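Local structure of nicotinate-nucleotide pyrophosphorylase (Pyrococcus furiosus, 2I14) at residues G275-E280 and F292-A297; A131-P136 and I285-D290; S119-A124 and A299-V304. The protein probably catalyses the ATP-dependent conversion of nicotinate and 5-phosphoribosyl 1-diphosphate to nicotinate mononucleotide, a step of NAD(+) biosynthesis. All blocks are in the same frame, centred on the assembly; numbering follows the deposited sequence.

Contact 1 (G275-E280 and F292-A297); sequences GGLDEE and FGVGGA. With PCP (1-alpha-pyrophosphoryl-2-alpha,3-alpha-dihydroxy-4-beta-cyclopentane-methanol-5-phosphate), chain I.
Leu277 and Val294 form the close-packed part of this contact. One methyl of the leucine, CD1, meets Val294 CG2 at 3.2 Å, the two side chains meeting at a slant. The same CD1 reaches the carbonyl of Gly293, and Ile282 of helix 279-283 also packs on both side chains. With chi1 at 176°, Val294 CG1 lies anti to the backbone N, which turns it to the carbonyl O of Leu277, 3.9 Å away. Ala297 CB approaches that same oxygen at 3.5 Å.

Packing thins out at Asp278, which is partly exposed and comes no closer to Ala297 than 4.3 Å, CA to CB. Its carboxylate leads away from the contact and caps helix 279-283, OD2 accepting from Lys281 N. On the ligand side, backbone N-H groups grip the 5-phosphate of PCP: Gly276 N binds O3P at 3.1 Å, Gly296 N binds O1P at 2.6 Å in a nearly straight bond (178°), and Gly295 N adds a weak bond to O2P. A side chain on Gly295 would run into PCP OP. Glycine-rich turns at the C-terminal ends of the adjacent parallel strands 270-274 and 291-294, each leading into a helix, form a phosphate-binding site as in other TIM-barrel-type phosphoribosyltransferases.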
ATOM      1  N   GLY A 275      10.100  28.448   2.056  1.00 48.71           N
ATOM      2  CA  GLY A 275      10.700  27.406   2.856  1.00 48.78           C
ATOM      3  C   GLY A 275      10.286  26.020   2.433  1.00 48.42           C
ATOM      4  O   GLY A 275       9.167  25.584   2.700  1.00 46.59           O
ATOM      5  N   GLY A 276      11.220  25.344   1.770  1.00 49.34           N
ATOM      6  CA  GLY A 276      11.013  23.990   1.295  1.00 49.02           C
ATOM      7  C   GLY A 276       9.591  23.638   0.939  1.00 48.11           C
ATOM      8  O   GLY A 276       8.902  22.978   1.708  1.00 47.13           O
ATOM      9  N   LEU A 277       9.133  24.084  -0.219  1.00 48.45           N
ATOM     10  CA  LEU A 277       7.776  23.759  -0.617  1.00 49.39           C
ATOM     11  C   LEU A 277       7.614  23.469  -2.105  1.00 49.22           C
ATOM     12  O   LEU A 277       8.238  24.085  -2.952  1.00 48.06           O
ATOM     13  CB  LEU A 277       6.797  24.851  -0.145  1.00 49.89           C
ATOM     14  CG  LEU A 277       7.194  26.327  -0.130  1.00 49.80           C
ATOM     15  CD1 LEU A 277       7.114  26.899  -1.524  1.00 49.07           C
ATOM     16  CD2 LEU A 277       6.255  27.077   0.811  1.00 48.13           C
ATOM     17  N   ASP A 278       6.775  22.488  -2.396  1.00 50.36           N
ATOM     18  CA  ASP A 278       6.492  22.064  -3.753  1.00 52.00           C
ATOM     19  C   ASP A 278       5.002  22.248  -4.052  1.00 51.89           C
ATOM     20  O   ASP A 278       4.298  22.966  -3.342  1.00 51.98           O
ATOM     21  CB  ASP A 278       6.863  20.598  -3.903  1.00 54.08           C
ATOM     22  CG  ASP A 278       6.235  19.738  -2.822  1.00 56.98           C
ATOM     23  OD1 ASP A 278       6.411  18.492  -2.841  1.00 59.02           O
ATOM     24  OD2 ASP A 278       5.559  20.318  -1.941  1.00 57.55           O
ATOM     25  N   GLU A 279       4.526  21.591  -5.102  1.00 50.99           N
ATOM     26  CA  GLU A 279       3.128  21.692  -5.500  1.00 49.35           C
ATOM     27  C   GLU A 279       2.180  21.263  -4.415  1.00 49.13           C
ATOM     28  O   GLU A 279       1.370  22.039  -3.948  1.00 49.32           O
ATOM     29  CB  GLU A 279       2.882  20.842  -6.727  1.00 48.53           C
ATOM     30  CG  GLU A 279       3.685  21.280  -7.929  1.00 48.80           C
ATOM     31  CD  GLU A 279       3.617  20.274  -9.048  1.00 47.75           C
ATOM     32  OE1 GLU A 279       2.781  19.353  -8.948  1.00 48.27           O
ATOM     33  OE2 GLU A 279       4.389  20.406 -10.020  1.00 45.65           O
ATOM     34  N   GLU A 280       2.279  20.009  -4.022  1.00 50.96           N
ATOM     35  CA  GLU A 280       1.412  19.469  -2.990  1.00 53.03           C
ATOM     36  C   GLU A 280       1.354  20.341  -1.731  1.00 51.93           C
ATOM     37  O   GLU A 280       0.294  20.519  -1.129  1.00 52.69           O
ATOM     38  CB  GLU A 280       1.878  18.062  -2.629  1.00 55.33           C
ATOM     39  CG  GLU A 280       1.071  17.417  -1.535  1.00 61.80           C
ATOM     40  CD  GLU A 280       1.800  16.240  -0.902  1.00 65.99           C
ATOM     41  OE1 GLU A 280       1.825  15.138  -1.509  1.00 66.22           O
ATOM     42  OE2 GLU A 280       2.359  16.429   0.208  1.00 68.42           O
ATOM     43  N   PHE A 292       4.304  33.479  -2.579  1.00 49.01           N
ATOM     44  CA  PHE A 292       5.218  32.368  -2.317  1.00 47.16           C
ATOM     45  C   PHE A 292       6.674  32.599  -2.671  1.00 45.81           C
ATOM     46  O   PHE A 292       6.990  33.207  -3.699  1.00 45.77           O
ATOM     47  CB  PHE A 292       4.777  31.125  -3.078  1.00 46.38           C
ATOM     48  CG  PHE A 292       3.412  30.643  -2.728  1.00 45.48           C
ATOM     49  CD1 PHE A 292       2.310  31.097  -3.420  1.00 45.44           C
ATOM     50  CD2 PHE A 292       3.234  29.692  -1.739  1.00 46.25           C
ATOM     51  CE1 PHE A 292       1.043  30.605  -3.144  1.00 45.01           C
ATOM     52  CE2 PHE A 292       1.972  29.197  -1.458  1.00 47.46           C
ATOM     53  CZ  PHE A 292       0.873  29.660  -2.170  1.00 45.67           C
ATOM     54  N   GLY A 293       7.550  32.079  -1.814  1.00 44.61           N
ATOM     55  CA  GLY A 293       8.987  32.153  -2.028  1.00 42.44           C
ATOM     56  C   GLY A 293       9.455  30.713  -2.228  1.00 41.49           C
ATOM     57  O   GLY A 293       9.525  29.925  -1.274  1.00 42.54           O
ATOM     58  N   VAL A 294       9.768  30.336  -3.459  1.00 38.59           N
ATOM     59  CA  VAL A 294      10.183  28.964  -3.704  1.00 37.28           C
ATOM     60  C   VAL A 294      11.659  28.803  -4.064  1.00 36.47           C
ATOM     61  O   VAL A 294      12.172  29.510  -4.925  1.00 35.86           O
ATOM     62  CB  VAL A 294       9.322  28.320  -4.818  1.00 35.88           C
ATOM     63  CG1 VAL A 294       9.828  26.919  -5.151  1.00 35.51           C
ATOM     64  CG2 VAL A 294       7.895  28.248  -4.368  1.00 36.23           C
ATOM     65  N   GLY A 295      12.324  27.851  -3.409  1.00 34.33           N
ATOM     66  CA  GLY A 295      13.718  27.605  -3.685  1.00 31.96           C
ATOM     67  C   GLY A 295      14.028  26.387  -4.548  1.00 32.56           C
ATOM     68  O   GLY A 295      13.825  26.387  -5.776  1.00 32.28           O
ATOM     69  N   GLY A 296      14.540  25.348  -3.890  1.00 31.34           N
ATOM     70  CA  GLY A 296      14.934  24.115  -4.552  1.00 31.95           C
ATOM     71  C   GLY A 296      13.998  23.433  -5.527  1.00 32.04           C
ATOM     72  O   GLY A 296      14.460  22.939  -6.548  1.00 32.38           O
ATOM     73  N   ALA A 297      12.701  23.397  -5.222  1.00 32.65           N
ATOM     74  CA  ALA A 297      11.715  22.759  -6.091  1.00 32.43           C
ATOM     75  C   ALA A 297      11.727  23.300  -7.515  1.00 33.78           C
ATOM     76  O   ALA A 297      11.172  22.684  -8.426  1.00 33.25           O
ATOM     77  CB  ALA A 297      10.344  22.917  -5.504  1.00 32.60           C
TER
HETATM   78  C1  PCP I 392      15.492  29.746   2.468  1.00111.93           C
HETATM   79  C2  PCP I 392      16.188  30.129   1.143  1.00111.61           C
HETATM   80  C3  PCP I 392      15.090  30.855   0.327  1.00110.94           C
HETATM   81  C4  PCP I 392      13.776  30.137   0.708  1.00109.76           C
HETATM   82  C5  PCP I 392      14.036  29.764   2.127  1.00110.52           C
HETATM   83  CP  PCP I 392      13.399  28.917  -0.192  1.00108.33           C
HETATM   84  O1  PCP I 392      15.669  30.831   3.526  1.00112.65           O
HETATM   85  O2  PCP I 392      17.303  30.995   1.375  1.00112.56           O
HETATM   86  O3  PCP I 392      14.960  32.248   0.666  1.00110.29           O
HETATM   87  OP  PCP I 392      14.376  27.818  -0.214  1.00106.10           O
HETATM   88  P   PCP I 392      13.955  26.240  -0.269  1.00104.66           P
HETATM   89  O1P PCP I 392      14.832  25.598  -1.271  1.00104.02           O
HETATM   90  O2P PCP I 392      12.511  26.198  -0.662  1.00103.28           O
HETATM   91  O3P PCP I 392      14.209  25.706   1.101  1.00103.89           O
HETATM   92  PA  PCP I 392      15.112  30.756   5.015  1.00112.98           P
HETATM   93  O1A PCP I 392      15.629  29.459   5.612  1.00111.85           O
HETATM   94  O2A PCP I 392      13.602  30.764   4.898  1.00112.50           O
HETATM   95  O3A PCP I 392      15.705  32.043   5.674  1.00110.50           O
HETATM   96  PB  PCP I 392      17.020  32.858   5.585  1.00106.90           P
HETATM   97  O1B PCP I 392      17.094  33.917   6.633  1.00106.90           O
HETATM   98  O2B PCP I 392      17.146  33.547   4.317  1.00106.05           O
HETATM   99  O3B PCP I 392      18.213  31.974   5.737  1.00106.94           O

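Contact 2 (A131-P136 and I285-D290); sequences AAKFKP and IVDVVD
Val286 points at 131-136 and is met by two lysines, Lys133 and Lys135, whose aliphatic chains each run obliquely to it. Lys133 CG packs on Val286 CG1 at 3.6 Å, and Lys135 CD touches the same methyl at 3.7 Å. That methyl also presses on the carbonyl of Ala132, while CG2, the other branch, faces the carbonyl O of Ala131 at 3.5 Å. The lysines then part. Lys133 bends at chi2, chi3 and chi4, and its ammonium forms a salt bridge with Asp287, whose side chain it crosses at about a right angle. NZ is 2.8 Å from OD1, on the syn side of the carboxylate and 21° out of its plane. Lys135 instead turns to the backbone: NZ donates to Val289 O within the carbonyl plane, the C=O...N angle being 154°, and Lys135 CE lies 3.5 Å from Val286 O. An alanine in place of Lys135 would probably leave Val289 O without this donor and open a gap beside Val286 CG1. Beyond the lysines, Pro136 CD rests on Asp290 O at 3.5 Å.

The lysines project from a type I' turn, Ala132 to Lys135, that overlaps the Schellman motif closing helix 108-131, Lys133 being the C-prime residue of that motif. This turn leads into strand 137-139, and the loop 285-290 links helix 279-283 to strand 291-294, so the contact joins the loops entering two adjacent parallel strands. Asp290 OD1 accepts from Ile271 N of strand 270-274, while helix 250-263 packs against Val288 and Val289.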
ATOM      1  N   ALA A 131      -0.244  25.636  -9.377  1.00 35.99           N
ATOM      2  CA  ALA A 131      -0.653  25.196  -8.052  1.00 36.26           C
ATOM      3  C   ALA A 131      -0.938  26.353  -7.087  1.00 36.24           C
ATOM      4  O   ALA A 131      -1.756  26.228  -6.163  1.00 34.78           O
ATOM      5  CB  ALA A 131       0.400  24.269  -7.465  1.00 35.77           C
ATOM      6  N   ALA A 132      -0.273  27.477  -7.313  1.00 36.33           N
ATOM      7  CA  ALA A 132      -0.449  28.645  -6.457  1.00 38.43           C
ATOM      8  C   ALA A 132      -1.575  29.550  -6.924  1.00 38.68           C
ATOM      9  O   ALA A 132      -1.670  30.685  -6.478  1.00 38.18           O
ATOM     10  CB  ALA A 132       0.851  29.448  -6.382  1.00 38.41           C
ATOM     11  N   LYS A 133      -2.423  29.035  -7.815  1.00 40.33           N
ATOM     12  CA  LYS A 133      -3.555  29.786  -8.362  1.00 40.18           C
ATOM     13  C   LYS A 133      -3.006  31.087  -8.950  1.00 41.69           C
ATOM     14  O   LYS A 133      -3.511  32.183  -8.671  1.00 42.51           O
ATOM     15  CB  LYS A 133      -4.558  30.104  -7.257  1.00 39.71           C
ATOM     16  CG  LYS A 133      -5.008  28.909  -6.433  1.00 39.94           C
ATOM     17  CD  LYS A 133      -6.294  28.292  -6.965  1.00 39.59           C
ATOM     18  CE  LYS A 133      -7.424  28.362  -5.927  1.00 40.09           C
ATOM     19  NZ  LYS A 133      -7.205  27.537  -4.691  1.00 38.58           N
ATOM     20  N   PHE A 134      -1.949  30.952  -9.745  1.00 41.38           N
ATOM     21  CA  PHE A 134      -1.290  32.085 -10.385  1.00 39.94           C
ATOM     22  C   PHE A 134      -0.952  33.272  -9.489  1.00 39.24           C
ATOM     23  O   PHE A 134      -0.625  34.343  -9.984  1.00 39.71           O
ATOM     24  CB  PHE A 134      -2.095  32.528 -11.589  1.00 37.98           C
ATOM     25  CG  PHE A 134      -2.098  31.517 -12.683  1.00 41.17           C
ATOM     26  CD1 PHE A 134      -1.150  31.568 -13.697  1.00 42.20           C
ATOM     27  CD2 PHE A 134      -3.006  30.451 -12.662  1.00 41.26           C
ATOM     28  CE1 PHE A 134      -1.101  30.568 -14.678  1.00 42.65           C
ATOM     29  CE2 PHE A 134      -2.967  29.445 -13.634  1.00 38.79           C
ATOM     30  CZ  PHE A 134      -2.016  29.503 -14.642  1.00 41.73           C
ATOM     31  N   LYS A 135      -1.005  33.078  -8.175  1.00 37.81           N
ATOM     32  CA  LYS A 135      -0.636  34.137  -7.259  1.00 38.29           C
ATOM     33  C   LYS A 135       0.858  34.443  -7.451  1.00 40.27           C
ATOM     34  O   LYS A 135       1.543  33.801  -8.242  1.00 40.59           O
ATOM     35  CB  LYS A 135      -0.906  33.699  -5.832  1.00 37.81           C
ATOM     36  CG  LYS A 135      -2.363  33.832  -5.422  1.00 38.63           C
ATOM     37  CD  LYS A 135      -2.747  32.742  -4.448  1.00 40.36           C
ATOM     38  CE  LYS A 135      -3.818  33.193  -3.493  1.00 41.09           C
ATOM     39  NZ  LYS A 135      -3.232  34.193  -2.576  1.00 43.66           N
ATOM     40  N   PRO A 136       1.384  35.454  -6.755  1.00 41.95           N
ATOM     41  CA  PRO A 136       2.814  35.679  -6.997  1.00 42.23           C
ATOM     42  C   PRO A 136       3.747  34.625  -6.385  1.00 42.33           C
ATOM     43  O   PRO A 136       3.508  34.097  -5.291  1.00 42.29           O
ATOM     44  CB  PRO A 136       3.040  37.093  -6.435  1.00 43.49           C
ATOM     45  CG  PRO A 136       1.972  37.228  -5.369  1.00 42.20           C
ATOM     46  CD  PRO A 136       0.778  36.589  -6.026  1.00 41.15           C
ATOM     47  N   ILE A 285      -2.206  25.197   0.940  1.00 47.68           N
ATOM     48  CA  ILE A 285      -2.013  26.427   1.669  1.00 46.36           C
ATOM     49  C   ILE A 285      -2.243  27.711   0.850  1.00 47.90           C
ATOM     50  O   ILE A 285      -2.210  28.815   1.395  1.00 47.70           O
ATOM     51  CB  ILE A 285      -0.593  26.330   2.329  1.00 44.17           C
ATOM     52  CG1 ILE A 285      -0.774  26.157   3.838  1.00 44.85           C
ATOM     53  CG2 ILE A 285       0.315  27.477   1.923  1.00 43.79           C
ATOM     54  CD1 ILE A 285       0.491  25.866   4.598  1.00 44.50           C
ATOM     55  N   VAL A 286      -2.533  27.555  -0.444  1.00 48.41           N
ATOM     56  CA  VAL A 286      -2.755  28.688  -1.351  1.00 49.04           C
ATOM     57  C   VAL A 286      -3.781  29.699  -0.879  1.00 51.54           C
ATOM     58  O   VAL A 286      -3.524  30.907  -0.855  1.00 53.42           O
ATOM     59  CB  VAL A 286      -3.272  28.257  -2.722  1.00 47.58           C
ATOM     60  CG1 VAL A 286      -2.623  29.093  -3.789  1.00 46.23           C
ATOM     61  CG2 VAL A 286      -3.066  26.783  -2.931  1.00 48.37           C
ATOM     62  N   ASP A 287      -4.963  29.197  -0.537  1.00 52.86           N
ATOM     63  CA  ASP A 287      -6.068  30.045  -0.121  1.00 53.17           C
ATOM     64  C   ASP A 287      -5.870  30.781   1.199  1.00 53.04           C
ATOM     65  O   ASP A 287      -6.809  31.339   1.742  1.00 55.26           O
ATOM     66  CB  ASP A 287      -7.360  29.219  -0.066  1.00 53.63           C
ATOM     67  CG  ASP A 287      -7.688  28.560  -1.392  1.00 54.92           C
ATOM     68  OD1 ASP A 287      -7.517  29.215  -2.447  1.00 55.47           O
ATOM     69  OD2 ASP A 287      -8.124  27.388  -1.381  1.00 55.49           O
ATOM     70  N   VAL A 288      -4.656  30.812   1.717  1.00 51.72           N
ATOM     71  CA  VAL A 288      -4.435  31.494   2.975  1.00 50.92           C
ATOM     72  C   VAL A 288      -3.103  32.234   2.950  1.00 50.79           C
ATOM     73  O   VAL A 288      -2.694  32.842   3.933  1.00 50.98           O
ATOM     74  CB  VAL A 288      -4.479  30.473   4.130  1.00 51.55           C
ATOM     75  CG1 VAL A 288      -4.092  31.121   5.445  1.00 51.83           C
ATOM     76  CG2 VAL A 288      -5.875  29.884   4.229  1.00 49.91           C
ATOM     77  N   VAL A 289      -2.426  32.186   1.812  1.00 49.95           N
ATOM     78  CA  VAL A 289      -1.148  32.863   1.681  1.00 49.94           C
ATOM     79  C   VAL A 289      -1.230  33.830   0.511  1.00 50.96           C
ATOM     80  O   VAL A 289      -1.928  33.580  -0.478  1.00 50.44           O
ATOM     81  CB  VAL A 289      -0.002  31.857   1.473  1.00 48.87           C
ATOM     82  CG1 VAL A 289       0.204  31.049   2.736  1.00 47.11           C
ATOM     83  CG2 VAL A 289      -0.332  30.931   0.340  1.00 47.06           C
ATOM     84  N   ASP A 290      -0.511  34.937   0.633  1.00 51.30           N
ATOM     85  CA  ASP A 290      -0.532  35.962  -0.386  1.00 52.05           C
ATOM     86  C   ASP A 290       0.506  35.798  -1.478  1.00 51.91           C
ATOM     87  O   ASP A 290       0.192  35.972  -2.661  1.00 51.00           O
ATOM     88  CB  ASP A 290      -0.397  37.337   0.274  1.00 54.37           C
ATOM     89  CG  ASP A 290      -1.659  37.751   1.013  1.00 56.83           C
ATOM     90  OD1 ASP A 290      -1.872  37.306   2.166  1.00 58.50           O
ATOM     91  OD2 ASP A 290      -2.451  38.518   0.417  1.00 58.88           O
TER

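Contact 3 (S119-A124 and A299-V304); sequences SGIATA and ASAKPV
Val304 CG2 sits squarely over one face of the peptide joining Ser119 to Gly120, 3.6 Å from Gly120 N, and the same methyl touches Ser119 CB at 3.7 Å. On the carbonyl end of this flat group, Thr123 OG1 donates to Ser119 O at 2.8 Å, tilted 32° from the plane on the face that carries the valine methyl; Thr123 N reaches the same oxygen from the opposite face. Two donors thus grip Ser119 O, one from a side chain and one from the helix backbone. A second flat group, the peptide between Lys302 and Pro303, turns its oxygen to the helix. Gly120 CA lies 3.4 Å from Lys302 O, well out of the carbonyl plane, in a C-H...O contact bent to 123° at the hydrogen.

Gly120 lets the chain come this close, since a CB at this position would clash with Lys302 O. Here the link from helix 296-299 to strand 307-313, running from the barrel-type domain to the eight-stranded antiparallel sheet, passes over helix 108-131.

Farther along the helix, Ala301 CB settles against Ala124 CB at 3.5 Å and Ile121 CA at 3.8 Å. Ile121 holds CG1 anti to the carbonyl carbon, and an extended chi2 of -178° carries CD1 on to Ala299 O, 3.5 Å away. Met152, Ile153 and Ala156 of helix 150-159 also pack on this isoleucine. On the other flank, Ser119 OG and Thr123 OG1 are hydrogen-bonded to Val63 N and Val61 N. Ser300 and Pro303 pack against Pro303 and Ser300 of the second subunit, while Lys302 NZ is hydrogen-bonded to Asn55 OD1.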
ATOM      1  N   SER A 119      14.652  23.897 -19.450  1.00 36.36           N
ATOM      2  CA  SER A 119      13.308  23.367 -19.635  1.00 35.83           C
ATOM      3  C   SER A 119      12.814  22.738 -18.345  1.00 34.51           C
ATOM      4  O   SER A 119      11.639  22.878 -17.983  1.00 32.38           O
ATOM      5  CB  SER A 119      13.306  22.336 -20.754  1.00 37.08           C
ATOM      6  OG  SER A 119      13.390  22.988 -22.013  1.00 41.23           O
ATOM      7  N   GLY A 120      13.727  22.051 -17.662  1.00 33.78           N
ATOM      8  CA  GLY A 120      13.388  21.419 -16.407  1.00 35.77           C
ATOM      9  C   GLY A 120      12.919  22.432 -15.377  1.00 36.72           C
ATOM     10  O   GLY A 120      11.811  22.341 -14.846  1.00 38.10           O
ATOM     11  N   ILE A 121      13.762  23.414 -15.092  1.00 37.63           N
ATOM     12  CA  ILE A 121      13.407  24.444 -14.131  1.00 36.69           C
ATOM     13  C   ILE A 121      12.120  25.176 -14.514  1.00 36.13           C
ATOM     14  O   ILE A 121      11.255  25.416 -13.664  1.00 35.34           O
ATOM     15  CB  ILE A 121      14.533  25.447 -13.993  1.00 36.97           C
ATOM     16  CG1 ILE A 121      15.780  24.723 -13.486  1.00 36.81           C
ATOM     17  CG2 ILE A 121      14.119  26.558 -13.046  1.00 38.45           C
ATOM     18  CD1 ILE A 121      16.986  25.619 -13.242  1.00 38.28           C
ATOM     19  N   ALA A 122      11.990  25.528 -15.789  1.00 36.05           N
ATOM     20  CA  ALA A 122      10.794  26.235 -16.251  1.00 37.21           C
ATOM     21  C   ALA A 122       9.509  25.447 -15.951  1.00 37.41           C
ATOM     22  O   ALA A 122       8.613  25.937 -15.250  1.00 37.30           O
ATOM     23  CB  ALA A 122      10.899  26.520 -17.744  1.00 37.32           C
ATOM     24  N   THR A 123       9.430  24.228 -16.484  1.00 36.44           N
ATOM     25  CA  THR A 123       8.276  23.369 -16.277  1.00 34.39           C
ATOM     26  C   THR A 123       7.953  23.319 -14.800  1.00 34.29           C
ATOM     27  O   THR A 123       6.806  23.469 -14.399  1.00 33.27           O
ATOM     28  CB  THR A 123       8.563  21.945 -16.779  1.00 33.64           C
ATOM     29  OG1 THR A 123       8.986  22.011 -18.143  1.00 34.61           O
ATOM     30  CG2 THR A 123       7.315  21.080 -16.696  1.00 31.69           C
ATOM     31  N   ALA A 124       8.978  23.111 -13.984  1.00 34.56           N
ATOM     32  CA  ALA A 124       8.778  23.052 -12.551  1.00 34.62           C
ATOM     33  C   ALA A 124       8.057  24.322 -12.139  1.00 35.27           C
ATOM     34  O   ALA A 124       6.984  24.276 -11.543  1.00 35.31           O
ATOM     35  CB  ALA A 124      10.114  22.965 -11.851  1.00 35.12           C
ATOM     36  N   ALA A 299      14.787  25.535  -8.725  1.00 38.13           N
ATOM     37  CA  ALA A 299      16.192  25.602  -9.140  1.00 39.15           C
ATOM     38  C   ALA A 299      16.825  24.216  -9.284  1.00 39.80           C
ATOM     39  O   ALA A 299      17.562  23.935 -10.238  1.00 40.48           O
ATOM     40  CB  ALA A 299      16.991  26.434  -8.144  1.00 38.58           C
ATOM     41  N   SER A 300      16.530  23.358  -8.323  1.00 39.62           N
ATOM     42  CA  SER A 300      17.055  22.012  -8.316  1.00 41.31           C
ATOM     43  C   SER A 300      16.080  21.081  -9.022  1.00 41.89           C
ATOM     44  O   SER A 300      16.109  19.863  -8.808  1.00 43.87           O
ATOM     45  CB  SER A 300      17.259  21.532  -6.877  1.00 42.48           C
ATOM     46  OG  SER A 300      18.094  22.416  -6.157  1.00 43.53           O
ATOM     47  N   ALA A 301      15.203  21.646  -9.838  1.00 40.24           N
ATOM     48  CA  ALA A 301      14.240  20.835 -10.566  1.00 39.67           C
ATOM     49  C   ALA A 301      15.012  19.831 -11.432  1.00 39.01           C
ATOM     50  O   ALA A 301      16.167  20.062 -11.748  1.00 39.79           O
ATOM     51  CB  ALA A 301      13.365  21.735 -11.439  1.00 40.24           C
ATOM     52  N   LYS A 302      14.383  18.721 -11.806  1.00 38.58           N
ATOM     53  CA  LYS A 302      15.048  17.723 -12.626  1.00 38.99           C
ATOM     54  C   LYS A 302      15.029  18.102 -14.095  1.00 39.44           C
ATOM     55  O   LYS A 302      14.021  18.589 -14.598  1.00 40.95           O
ATOM     56  CB  LYS A 302      14.356  16.369 -12.510  1.00 39.40           C
ATOM     57  CG  LYS A 302      14.196  15.819 -11.111  1.00 42.61           C
ATOM     58  CD  LYS A 302      13.436  14.492 -11.177  1.00 41.50           C
ATOM     59  CE  LYS A 302      12.759  14.157  -9.860  1.00 40.90           C
ATOM     60  NZ  LYS A 302      11.849  13.002 -10.059  1.00 40.40           N
ATOM     61  N   PRO A 303      16.136  17.860 -14.809  1.00 39.20           N
ATOM     62  CA  PRO A 303      16.267  18.155 -16.238  1.00 40.14           C
ATOM     63  C   PRO A 303      15.260  17.354 -17.058  1.00 42.37           C
ATOM     64  O   PRO A 303      14.678  16.394 -16.561  1.00 43.86           O
ATOM     65  CB  PRO A 303      17.685  17.713 -16.545  1.00 38.64           C
ATOM     66  CG  PRO A 303      18.392  17.947 -15.252  1.00 39.26           C
ATOM     67  CD  PRO A 303      17.427  17.444 -14.242  1.00 38.49           C
ATOM     68  N   VAL A 304      15.062  17.745 -18.313  1.00 44.71           N
ATOM     69  CA  VAL A 304      14.154  17.040 -19.222  1.00 45.13           C
ATOM     70  C   VAL A 304      15.087  16.162 -20.037  1.00 45.70           C
ATOM     71  O   VAL A 304      15.991  16.674 -20.676  1.00 45.40           O
ATOM     72  CB  VAL A 304      13.406  18.036 -20.153  1.00 44.57           C
ATOM     73  CG1 VAL A 304      12.474  17.295 -21.090  1.00 43.59           C
ATOM     74  CG2 VAL A 304      12.614  19.025 -19.314  1.00 43.10           C
TER

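Overall arrangement
Contact 1 lies between the other two, its centre about 12 Å from that of contact 2 and about 13 Å from that of contact 3; the centres of contacts 2 and 3 are about 21 Å apart. It touches both: the ring of Phe292 packs on Ala132 and Val286 of contact 2, and Ala297 O meets Ala124 CB of contact 3. Along the chain, 119-124 and 131-136 come first, followed by 275-280, 285-290, 292-297 and 299-304. Of the later segments, 299-304 packs on helix 108-131 and 285-290 on its end. Contact 1 lies at the C-terminal end of strand 291-294, where the phosphate site forms together with the turn after strand 270-274, and contact 2 at its N-terminal end.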